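Local atomic coordinates of capsular polysaccharide biosynthesis protein (Burkholderia pseudomallei, PDB entry 4BQN), a protein that binds coenzyme A and probably acts as an acetyltransferase in the biosynthesis of the bacterial capsular polysaccharide. Residues 119-124 and 289-294. The protein carries 1 engineered substitution. Sequence-based numbering, arbitrary orientation.
Sequences GYVDAL and SAFFDR. With COA (coenzyme A), chain C.
Phe291 and Phe292, consecutive on helix 285-296, diverge to meet the short strand 121-122 and the first turn of helix 123-130. Both rings have CG anti to the backbone N (chi1 168° and -180°), which carries them out from the helix to Ala123, whose CA lies 6.2 Å from that of Phe292. Phe291 reaches with its far end: CZ meets Val121 CG2 tip to tip at 3.7 Å, and its CE2 lies 4.1 Å from Ala123 CB. Val121 CG2 sits in the crowded position between backbone N and carbonyl carbon. Phe292 is used differently. Its ring edge faces the carbonyl of Ala123, with O near the ring plane and 3.2 Å from CD1, so the oxygen meets the ring's hydrogen-bearing rim. Phe280 of helix 269-281 touches both Val121 and Phe291, and Val302 of helix 300-310 packs against Phe292 and Leu124 alike. No hydrogen bond joins the two segments. Asp122, at the N-cap of helix 123-130, accepts instead from Ile125 N through OD1. Farther along helix 285-296, Arg294 extends from CG to NE toward coenzyme A. Its NH2 donates almost straight to O9A (3.0 Å, 170°) and NH1 to O7A (3.1 Å), a two-pronged grip on the 3'-phosphate, while Tyr111 makes a cation-pi contact with the same side chain. The buried contact thus packs a strand-to-helix junction against helix 285-296, which supplies a phosphate-binding arginine to the coenzyme A pocket of WcbI.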
loop_
_atom_site.group_PDB
_atom_site.type_symbol
_atom_site.label_atom_id
_atom_site.label_comp_id
_atom_site.label_asym_id
_atom_site.label_seq_id
_atom_site.Cartn_x
_atom_site.Cartn_y
_atom_site.Cartn_z
ATOM N N GLY A 119 1.579 9.719 7.803
ATOM C CA GLY A 119 2.249 8.768 6.909
ATOM C C GLY A 119 2.212 9.093 5.416
ATOM O O GLY A 119 2.850 8.405 4.611
ATOM N N TYR A 120 1.432 10.102 5.029
ATOM C CA TYR A 120 1.244 10.457 3.620
ATOM C C TYR A 120 1.243 11.959 3.475
ATOM O O TYR A 120 0.849 12.684 4.406
ATOM C CB TYR A 120 -0.082 9.908 3.076
ATOM C CG TYR A 120 -0.222 8.433 3.290
ATOM C CD1 TYR A 120 0.303 7.523 2.378
ATOM C CD2 TYR A 120 -0.831 7.938 4.446
ATOM C CE1 TYR A 120 0.197 6.156 2.601
ATOM C CE2 TYR A 120 -0.930 6.576 4.675
ATOM C CZ TYR A 120 -0.417 5.698 3.753
ATOM O OH TYR A 120 -0.538 4.356 3.989
ATOM N N VAL A 121 1.704 12.421 2.319
ATOM C CA VAL A 121 1.670 13.826 1.966
ATOM C C VAL A 121 1.251 13.988 0.510
ATOM O O VAL A 121 1.292 13.035 -0.278
ATOM C CB VAL A 121 3.044 14.507 2.173
ATOM C CG1 VAL A 121 3.458 14.489 3.646
ATOM C CG2 VAL A 121 4.117 13.864 1.305
ATOM N N ASP A 122 0.821 15.188 0.162
ATOM C CA ASP A 122 0.448 15.468 -1.212
ATOM C C ASP A 122 1.676 16.012 -1.940
ATOM O O ASP A 122 2.107 17.145 -1.711
ATOM C CB ASP A 122 -0.760 16.409 -1.275
ATOM C CG ASP A 122 -1.342 16.498 -2.663
ATOM O OD1 ASP A 122 -0.605 16.919 -3.579
ATOM O OD2 ASP A 122 -2.515 16.092 -2.843
ATOM N N ALA A 123 2.268 15.167 -2.775
ATOM C CA ALA A 123 3.452 15.519 -3.533
ATOM C C ALA A 123 3.202 16.601 -4.572
ATOM O O ALA A 123 4.128 17.338 -4.909
ATOM C CB ALA A 123 4.052 14.288 -4.189
ATOM N N LEU A 124 1.983 16.714 -5.094
ATOM C CA LEU A 124 1.734 17.809 -6.029
ATOM C C LEU A 124 1.829 19.143 -5.299
ATOM O O LEU A 124 2.343 20.104 -5.844
ATOM C CB LEU A 124 0.389 17.645 -6.741
ATOM C CG LEU A 124 0.212 18.601 -7.929
ATOM C CD1 LEU A 124 1.259 18.372 -9.014
ATOM C CD2 LEU A 124 -1.181 18.448 -8.499
ATOM N N SER A 289 12.098 20.383 -2.792
ATOM C CA SER A 289 12.361 20.244 -4.229
ATOM C C SER A 289 12.966 18.872 -4.590
ATOM O O SER A 289 12.571 18.238 -5.573
ATOM C CB SER A 289 13.272 21.370 -4.708
ATOM O OG SER A 289 13.445 21.314 -6.112
ATOM N N ALA A 290 13.918 18.404 -3.790
ATOM C CA ALA A 290 14.497 17.083 -4.031
ATOM C C ALA A 290 13.426 15.995 -3.948
ATOM O O ALA A 290 13.400 15.059 -4.746
ATOM C CB ALA A 290 15.628 16.793 -3.063
ATOM N N PHE A 291 12.535 16.129 -2.972
ATOM C CA PHE A 291 11.426 15.187 -2.807
ATOM C C PHE A 291 10.518 15.212 -4.040
ATOM O O PHE A 291 10.197 14.160 -4.623
ATOM C CB PHE A 291 10.624 15.527 -1.536
ATOM C CG PHE A 291 9.306 14.812 -1.436
ATOM C CD1 PHE A 291 9.259 13.424 -1.314
ATOM C CD2 PHE A 291 8.109 15.517 -1.430
ATOM C CE1 PHE A 291 8.042 12.762 -1.220
ATOM C CE2 PHE A 291 6.889 14.856 -1.332
ATOM C CZ PHE A 291 6.856 13.480 -1.223
ATOM N N PHE A 292 10.113 16.410 -4.457
ATOM C CA PHE A 292 9.221 16.507 -5.593
ATOM C C PHE A 292 9.882 15.930 -6.843
ATOM O O PHE A 292 9.230 15.206 -7.605
ATOM C CB PHE A 292 8.789 17.943 -5.864
ATOM C CG PHE A 292 7.861 18.058 -7.037
ATOM C CD1 PHE A 292 6.572 17.545 -6.959
ATOM C CD2 PHE A 292 8.284 18.636 -8.228
ATOM C CE1 PHE A 292 5.711 17.611 -8.045
ATOM C CE2 PHE A 292 7.427 18.714 -9.315
ATOM C CZ PHE A 292 6.131 18.208 -9.221
ATOM N N ASP A 293 11.160 16.230 -7.054
ATOM C CA ASP A 293 11.865 15.708 -8.227
ATOM C C ASP A 293 11.894 14.184 -8.223
ATOM O O ASP A 293 11.747 13.534 -9.265
ATOM C CB ASP A 293 13.304 16.237 -8.285
ATOM C CG ASP A 293 13.400 17.698 -8.700
ATOM O OD1 ASP A 293 12.384 18.306 -9.109
ATOM O OD2 ASP A 293 14.528 18.240 -8.619
ATOM N N ARG A 294 12.120 13.602 -7.050
ATOM C CA ARG A 294 12.162 12.153 -6.928
ATOM C C ARG A 294 10.810 11.522 -7.264
ATOM O O ARG A 294 10.745 10.535 -7.997
ATOM C CB ARG A 294 12.614 11.747 -5.521
ATOM C CG ARG A 294 12.855 10.252 -5.348
ATOM C CD ARG A 294 13.438 9.992 -3.976
ATOM N NE ARG A 294 13.867 8.610 -3.766
ATOM C CZ ARG A 294 13.096 7.657 -3.260
ATOM N NH1 ARG A 294 11.839 7.916 -2.931
ATOM N NH2 ARG A 294 13.588 6.440 -3.088
HETATM N N1A COA C . 4.719 1.523 -7.361
HETATM C C2A COA C . 5.464 2.582 -6.955
HETATM N N3A COA C . 6.212 2.555 -5.839
HETATM C C4A COA C . 6.265 1.423 -5.101
HETATM C C5A COA C . 5.497 0.246 -5.488
HETATM C C6A COA C . 4.692 0.350 -6.697
HETATM N N6A COA C . 3.950 -0.700 -7.106
HETATM N N7A COA C . 5.726 -0.729 -4.578
HETATM C C8A COA C . 6.595 -0.213 -3.674
HETATM N N9A COA C . 6.889 1.072 -3.977
HETATM C C1B COA C . 7.821 1.979 -3.294
HETATM C C2B COA C . 7.903 1.821 -1.786
HETATM O O2B COA C . 6.896 2.607 -1.146
HETATM C C3B COA C . 9.315 2.332 -1.546
HETATM O O3B COA C . 9.261 3.768 -1.637
HETATM P P3B COA C . 10.479 4.708 -1.171
HETATM O O7A COA C . 9.903 6.098 -1.281
HETATM O O8A COA C . 10.754 4.289 0.249
HETATM O O9A COA C . 11.620 4.432 -2.121
HETATM C C4B COA C . 10.084 1.801 -2.755
HETATM O O4B COA C . 9.111 1.599 -3.781
HETATM C C5B COA C . 10.844 0.500 -2.494
HETATM O O5B COA C . 9.900 -0.449 -2.012
HETATM P P1A COA C . 9.849 -1.941 -2.553
HETATM O O1A COA C . 8.638 -2.568 -1.928
HETATM O O2A COA C . 9.951 -1.971 -4.049
HETATM O O3A COA C . 11.175 -2.659 -2.024
HETATM P P2A COA C . 11.831 -2.931 -0.577
HETATM O O4A COA C . 13.120 -2.150 -0.519
HETATM O O5A COA C . 11.912 -4.428 -0.454
HETATM O O6A COA C . 10.834 -2.332 0.509
HETATM C CBP COA C . 8.937 -2.001 1.938
HETATM C CCP COA C . 9.679 -3.001 1.054
HETATM C CDP COA C . 7.696 -2.649 2.541
HETATM C CEP COA C . 9.849 -1.632 3.096
HETATM C CAP COA C . 8.577 -0.771 1.064
HETATM O OAP COA C . 7.565 -1.125 0.119
HETATM C C9P COA C . 8.137 0.500 1.774
HETATM O O9P COA C . 8.970 1.290 2.201
HETATM N N8P COA C . 6.827 0.759 1.860
HETATM C C7P COA C . 6.315 1.983 2.462
HETATM C C6P COA C . 6.377 2.028 3.979
HETATM C C5P COA C . 5.533 0.906 4.519
HETATM O O5P COA C . 6.011 -0.196 4.742
HETATM N N4P COA C . 4.264 1.205 4.723
HETATM C C3P COA C . 3.334 0.236 5.230
HETATM C C2P COA C . 2.181 0.085 4.265
HETATM S S1P COA C . 1.419 -1.458 4.577
#